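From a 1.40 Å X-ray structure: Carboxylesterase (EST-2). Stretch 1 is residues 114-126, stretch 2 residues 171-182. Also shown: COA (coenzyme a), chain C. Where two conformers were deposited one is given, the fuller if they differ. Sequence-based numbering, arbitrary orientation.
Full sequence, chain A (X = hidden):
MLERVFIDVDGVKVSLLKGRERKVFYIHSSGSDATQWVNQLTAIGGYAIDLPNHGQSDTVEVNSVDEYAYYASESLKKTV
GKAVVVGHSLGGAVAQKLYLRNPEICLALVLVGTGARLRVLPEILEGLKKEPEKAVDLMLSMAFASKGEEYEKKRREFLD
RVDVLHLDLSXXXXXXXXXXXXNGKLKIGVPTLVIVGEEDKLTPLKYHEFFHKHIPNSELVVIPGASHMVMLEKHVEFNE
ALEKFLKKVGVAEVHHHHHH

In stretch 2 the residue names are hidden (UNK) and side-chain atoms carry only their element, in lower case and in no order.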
# COMPACT_ATOMS: atom_id res chain seq x y z
N THR A 114 2.80 -5.88 -4.00
CA THR A 114 2.23 -6.63 -2.92
C THR A 114 2.07 -8.09 -3.30
O THR A 114 2.73 -8.54 -4.23
CB THR A 114 0.93 -5.92 -2.45
OG1 THR A 114 0.44 -6.51 -1.23
CG2 THR A 114 -0.15 -5.95 -3.48
N GLY A 115 1.29 -8.85 -2.55
CA GLY A 115 1.20 -10.28 -2.78
C GLY A 115 0.10 -10.89 -1.95
O GLY A 115 -0.40 -10.29 -0.98
N ALA A 116 -0.28 -12.09 -2.33
CA ALA A 116 -1.23 -12.90 -1.56
C ALA A 116 -0.63 -13.55 -0.33
O ALA A 116 -1.34 -14.02 0.55
CB ALA A 116 -1.83 -13.97 -2.46
N ARG A 117 0.69 -13.54 -0.24
CA ARG A 117 1.47 -14.03 0.88
C ARG A 117 2.74 -13.18 0.91
O ARG A 117 3.34 -12.93 -0.17
CB ARG A 117 1.83 -15.50 0.68
CG ARG A 117 2.54 -16.13 1.87
CD ARG A 117 3.06 -17.52 1.54
NE ARG A 117 1.96 -18.49 1.52
CZ ARG A 117 2.11 -19.78 1.25
NH1 ARG A 117 3.29 -20.28 0.92
NH2 ARG A 117 1.03 -20.56 1.27
N LEU A 118 3.13 -12.73 2.10
CA LEU A 118 4.22 -11.76 2.23
C LEU A 118 5.27 -12.18 3.23
O LEU A 118 5.72 -11.40 4.09
CB LEU A 118 3.64 -10.37 2.54
CG LEU A 118 2.81 -9.73 1.42
CD1 LEU A 118 2.17 -8.45 1.94
CD2 LEU A 118 3.66 -9.43 0.19
N ARG A 119 5.75 -13.41 3.09
CA ARG A 119 6.88 -13.84 3.88
C ARG A 119 8.06 -12.87 3.72
O ARG A 119 8.33 -12.37 2.62
CB ARG A 119 7.32 -15.25 3.46
CG ARG A 119 6.36 -16.35 3.89
CD ARG A 119 6.35 -16.63 5.40
NE ARG A 119 7.69 -16.65 5.97
CZ ARG A 119 8.60 -17.60 5.76
NH1 ARG A 119 8.32 -18.67 5.03
NH2 ARG A 119 9.82 -17.46 6.29
N VAL A 120 8.76 -12.63 4.82
CA VAL A 120 9.90 -11.74 4.86
C VAL A 120 11.21 -12.53 5.06
O VAL A 120 11.29 -13.39 5.94
CB VAL A 120 9.72 -10.70 5.97
CG1 VAL A 120 10.91 -9.74 6.00
CG2 VAL A 120 8.40 -9.95 5.80
N LEU A 121 12.20 -12.19 4.27
CA LEU A 121 13.53 -12.80 4.40
C LEU A 121 13.97 -12.75 5.84
O LEU A 121 14.02 -11.68 6.43
CB LEU A 121 14.56 -12.03 3.60
CG LEU A 121 14.67 -12.24 2.11
CD1 LEU A 121 15.59 -11.17 1.52
CD2 LEU A 121 15.16 -13.64 1.79
N PRO A 122 14.30 -13.93 6.45
CA PRO A 122 14.78 -13.90 7.83
C PRO A 122 15.99 -12.99 8.08
O PRO A 122 16.06 -12.32 9.11
CB PRO A 122 15.13 -15.36 8.08
CG PRO A 122 14.10 -16.09 7.30
CD PRO A 122 14.00 -15.30 6.01
N GLU A 123 16.86 -12.84 7.11
CA GLU A 123 17.99 -11.89 7.21
C GLU A 123 17.55 -10.42 7.40
O GLU A 123 18.26 -9.60 7.98
CB GLU A 123 18.86 -12.04 5.97
CG GLU A 123 20.19 -11.31 6.02
CD GLU A 123 21.16 -11.70 4.90
OE1 GLU A 123 20.74 -12.44 3.97
OE2 GLU A 123 22.33 -11.26 4.92
N ILE A 124 16.37 -10.07 6.89
CA ILE A 124 15.79 -8.75 7.16
C ILE A 124 15.11 -8.81 8.51
O ILE A 124 15.40 -8.02 9.38
CB ILE A 124 14.78 -8.30 6.05
CG1 ILE A 124 15.48 -8.14 4.67
CG2 ILE A 124 14.08 -6.99 6.44
CD1 ILE A 124 14.57 -7.93 3.47
N LEU A 125 14.15 -9.72 8.68
CA LEU A 125 13.25 -9.66 9.81
C LEU A 125 14.00 -9.89 11.13
O LEU A 125 13.79 -9.13 12.07
CB LEU A 125 12.07 -10.64 9.57
CG LEU A 125 10.92 -10.66 10.56
CD1 LEU A 125 10.23 -9.31 10.64
CD2 LEU A 125 9.92 -11.74 10.18
N GLU A 126 14.89 -10.88 11.17
CA GLU A 126 15.70 -11.16 12.37
C GLU A 126 16.89 -10.20 12.46
O GLU A 126 17.36 -9.88 13.55
CB GLU A 126 16.22 -12.61 12.38
CG GLU A 126 15.17 -13.73 12.41
CD GLU A 126 14.05 -13.47 13.41
OE1 GLU A 126 14.27 -13.64 14.63
OE2 GLU A 126 12.94 -13.11 12.96
N UNK A 171 3.81 -8.63 10.76
CA UNK A 171 2.43 -8.83 10.31
C UNK A 171 2.43 -9.32 8.87
O UNK A 171 1.65 -10.21 8.53
c UNK A 171 0.84 -7.96 12.80
c UNK A 171 1.38 -6.96 11.80
c UNK A 171 0.45 -5.75 11.71
c UNK A 171 1.61 -7.56 10.41
N UNK A 172 3.26 -8.77 8.01
CA UNK A 172 3.42 -9.28 6.65
C UNK A 172 3.80 -10.75 6.63
O UNK A 172 3.24 -11.57 5.85
c UNK A 172 4.50 -8.52 5.88
s UNK A 172 4.09 -6.82 5.45
N UNK A 173 4.74 -11.10 7.49
CA UNK A 173 5.27 -12.46 7.50
C UNK A 173 4.19 -13.49 7.84
O UNK A 173 4.33 -14.65 7.44
o UNK A 173 7.56 -14.40 9.28
c UNK A 173 6.42 -12.54 8.49
o UNK A 173 7.75 -14.03 7.16
c UNK A 173 7.28 -13.75 8.27
N UNK A 174 3.17 -13.08 8.57
CA UNK A 174 2.05 -13.96 8.95
C UNK A 174 0.86 -13.87 8.00
O UNK A 174 -0.11 -14.61 8.15
c UNK A 174 1.61 -13.66 10.39
c UNK A 174 2.47 -11.90 14.07
n UNK A 174 1.95 -10.75 14.49
c UNK A 174 2.13 -14.06 12.84
c UNK A 174 2.68 -14.01 11.42
n UNK A 174 1.71 -12.75 13.36
n UNK A 174 3.74 -12.18 14.37
N UNK A 175 0.94 -12.99 6.99
CA UNK A 175 -0.15 -12.80 6.08
C UNK A 175 -0.11 -13.85 4.96
O UNK A 175 0.89 -13.99 4.26
c UNK A 175 -2.41 -10.86 4.73
c UNK A 175 -1.08 -11.12 4.41
c UNK A 175 -1.64 -10.90 2.08
c UNK A 175 -0.07 -11.38 5.47
c UNK A 175 -0.71 -11.13 3.07
c UNK A 175 -2.94 -10.65 2.42
c UNK A 175 -3.33 -10.64 3.75
N UNK A 176 -1.22 -14.56 4.78
CA UNK A 176 -1.27 -15.65 3.81
C UNK A 176 -2.70 -15.92 3.35
O UNK A 176 -3.50 -16.52 4.10
c UNK A 176 -0.66 -16.93 4.42
c UNK A 176 -0.65 -18.09 3.45
o UNK A 176 -0.69 -17.87 2.21
o UNK A 176 -0.62 -19.24 3.92
N UNK A 177 -3.01 -15.50 2.13
CA UNK A 177 -4.25 -15.81 1.45
C UNK A 177 -4.00 -16.69 0.22
O UNK A 177 -4.91 -16.87 -0.58
c UNK A 177 -6.45 -14.24 3.01
c UNK A 177 -5.42 -13.57 2.10
c UNK A 177 -6.02 -12.32 1.50
c UNK A 177 -4.92 -14.52 1.02
N UNK A 178 -2.81 -17.23 0.06
CA UNK A 178 -2.40 -17.81 -1.23
C UNK A 178 -3.33 -18.98 -1.65
O UNK A 178 -3.83 -18.99 -2.77
c UNK A 178 -0.23 -18.66 -2.44
c UNK A 178 -0.94 -18.25 -1.16
c UNK A 178 1.11 -19.32 -2.11
c UNK A 178 -0.02 -17.44 -3.32
N UNK A 179 -3.53 -19.92 -0.76
CA UNK A 179 -4.34 -21.10 -1.09
C UNK A 179 -5.79 -20.74 -1.33
O UNK A 179 -6.43 -21.34 -2.18
c UNK A 179 -4.17 -22.21 -0.04
o UNK A 179 -1.36 -23.43 -1.91
c UNK A 179 -2.50 -23.55 -1.42
c UNK A 179 -2.79 -22.86 -0.09
o UNK A 179 -3.42 -24.21 -1.97
N UNK A 180 -6.29 -19.74 -0.61
CA UNK A 180 -7.66 -19.28 -0.81
C UNK A 180 -7.87 -18.70 -2.20
O UNK A 180 -8.93 -18.87 -2.80
c UNK A 180 -8.16 -18.87 1.66
c UNK A 180 -8.04 -18.26 0.26
o UNK A 180 -8.22 -20.10 1.82
o UNK A 180 -8.20 -18.08 2.63
N UNK A 181 -6.88 -18.01 -2.76
CA UNK A 181 -6.93 -17.64 -4.15
C UNK A 181 -6.84 -18.89 -5.04
O UNK A 181 -7.60 -19.00 -5.98
c UNK A 181 -6.81 -13.02 -4.73
c UNK A 181 -5.49 -13.35 -2.76
c UNK A 181 -6.19 -12.53 -3.58
c UNK A 181 -6.68 -14.38 -5.03
c UNK A 181 -5.36 -14.70 -3.08
c UNK A 181 -5.97 -15.23 -4.20
c UNK A 181 -5.79 -16.69 -4.55
o UNK A 181 -6.31 -11.19 -3.25
N UNK A 182 -5.87 -19.75 -4.76
CA UNK A 182 -5.57 -20.92 -5.61
C UNK A 182 -6.77 -21.85 -5.76
O UNK A 182 -7.02 -22.35 -6.84
n UNK A 182 0.60 -22.57 -3.49
n UNK A 182 -0.55 -21.68 -5.31
c UNK A 182 0.60 -21.97 -4.68
c UNK A 182 -3.00 -21.22 -5.53
n UNK A 182 1.76 -21.66 -5.25
c UNK A 182 -1.89 -21.97 -4.80
c UNK A 182 -4.37 -21.70 -5.06
N1A COA C . 2.46 -15.04 -4.88
C2A COA C . 2.68 -16.16 -5.60
N3A COA C . 3.42 -17.16 -5.12
C4A COA C . 3.96 -17.10 -3.88
C5A COA C . 3.77 -15.94 -3.05
C6A COA C . 2.95 -14.88 -3.62
N6A COA C . 2.73 -13.75 -2.90
N7A COA C . 4.43 -16.11 -1.89
C8A COA C . 4.97 -17.34 -1.97
N9A COA C . 4.70 -17.91 -3.16
C1B COA C . 5.18 -19.23 -3.60
C2B COA C . 6.65 -19.12 -3.86
O2B COA C . 6.88 -18.64 -5.19
C3B COA C . 7.12 -20.54 -3.58
O3B COA C . 6.89 -21.34 -4.74
P3B COA C . 7.99 -22.40 -5.28
O7A COA C . 8.05 -23.39 -4.13
O8A COA C . 9.23 -21.57 -5.51
O9A COA C . 7.36 -22.92 -6.56
C4B COA C . 6.20 -21.00 -2.46
O4B COA C . 5.03 -20.17 -2.55
C5B COA C . 6.81 -20.89 -1.07
O5B COA C . 7.20 -19.53 -0.83
P1A COA C . 7.12 -18.87 0.63
O1A COA C . 5.85 -19.19 1.29
O2A COA C . 7.45 -17.40 0.41
O3A COA C . 8.25 -19.56 1.55
P2A COA C . 9.82 -19.79 1.25
O4A COA C . 10.28 -20.35 2.57
O5A COA C . 10.00 -20.50 -0.05
O6A COA C . 10.49 -18.34 1.00
CBP COA C . 11.28 -16.16 1.44
CCP COA C . 10.56 -17.36 2.03
CDP COA C . 11.31 -15.06 2.50
CEP COA C . 12.72 -16.58 1.07
CAP COA C . 10.51 -15.67 0.19
OAP COA C . 9.12 -15.43 0.52
C9P COA C . 11.11 -14.42 -0.42
O9P COA C . 12.20 -14.47 -0.96
N8P COA C . 10.38 -13.30 -0.34
C7P COA C . 10.74 -12.05 -1.02
C6P COA C . 11.57 -11.10 -0.16
C5P COA C . 10.90 -10.40 1.00
O5P COA C . 11.42 -10.41 2.12
N4P COA C . 9.76 -9.74 0.74
C3P COA C . 9.08 -8.94 1.74
C2P COA C . 7.59 -9.01 1.50
S1P COA C . 6.78 -7.88 2.66
O HOH W 1 10.52 -14.93 8.07

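Position 171 carries four carbons, forked at the second, on a CA-to-CB bond pointing away from stretch 1, which it does not touch: Leu171. Position 172 has one carbon and one sulfur, hence Cys172; its CB lies 3.9 Å from Leu118 CB and 4.0 Å from COA S1P.

At 173, two carbons end in two oxygens, the pattern of aspartate. One oxygen, OD1 of Asp173, accepts from Arg119 NE (2.9 Å, 151°, within a salt bridge) and from Val120 N (2.9 Å, 173°). Water 1 donates to the same Asp173 OD1 (3.1 Å) and to Val120 O (2.7 Å).

Position 174 shows three carbons, a nitrogen, then a carbon bearing two more nitrogens; it points away and makes no contact: Arg174. Position 175 is one carbon followed by a six-carbon ring without oxygen, so Phe175. Gly115 O meets the ring edge, 3.4 Å from Phe175 CE2, and Leu118 CD1 lies 4.1 Å from Phe175 CD2.

Position 176 again has two carbons and two oxygens: Asp176. Its OD1 takes a hydrogen bond from Arg117 NE (2.8 Å, 169°), the short arm of a salt bridge; that from Arg117 NH2 to Asp176 OD1 is weak (3.3 Å, 134°). The forked four-carbon chain at 177 is Leu177, whose backbone N donates to Ala116 O (2.7 Å, 170°).

Position 178, also four carbons forked at the second, points toward stretch 1 and is Leu178. Its CD2 covers one face of the Arg117 guanidinium, 3.5 Å from Arg117 CZ, while Leu178 N donates to Asp176 OD1 (3.1 Å), helping hold that carboxylate in place.

Three carbons and two oxygens at 179 give Glu179, and two carbons and two oxygens at 180 give Asp180; neither comes within contact distance. At 181, a carbon and a six-carbon ring bearing one oxygen identify Tyr181, with CD2 3.7 Å from Ala116 CB. Position 182, three carbons, a nitrogen and a carbon with two nitrogens, is Arg182; its NH1 forms a salt bridge with Glu179 OE2 at 2.7 Å.

The contact buries 688 Å² and centres on a single backbone bridge, Arg117 with Asp176 (CA to CA 4.3 Å). The strong Leu177 N bond and a weak one from Leu118 N to Phe175 O (3.4 Å, 157°) tie the backbones together, and two arginine–aspartate salt bridges reinforce them. Coenzyme A extends the network: Arg117 NH1 donates to COA O1A (2.8 Å), so one guanidinium joins stretch 2 to the cofactor, while COA N6A donates to Arg117 O (2.9 Å).

Stretch 2 (171-182) LCDRFDLLEDYR
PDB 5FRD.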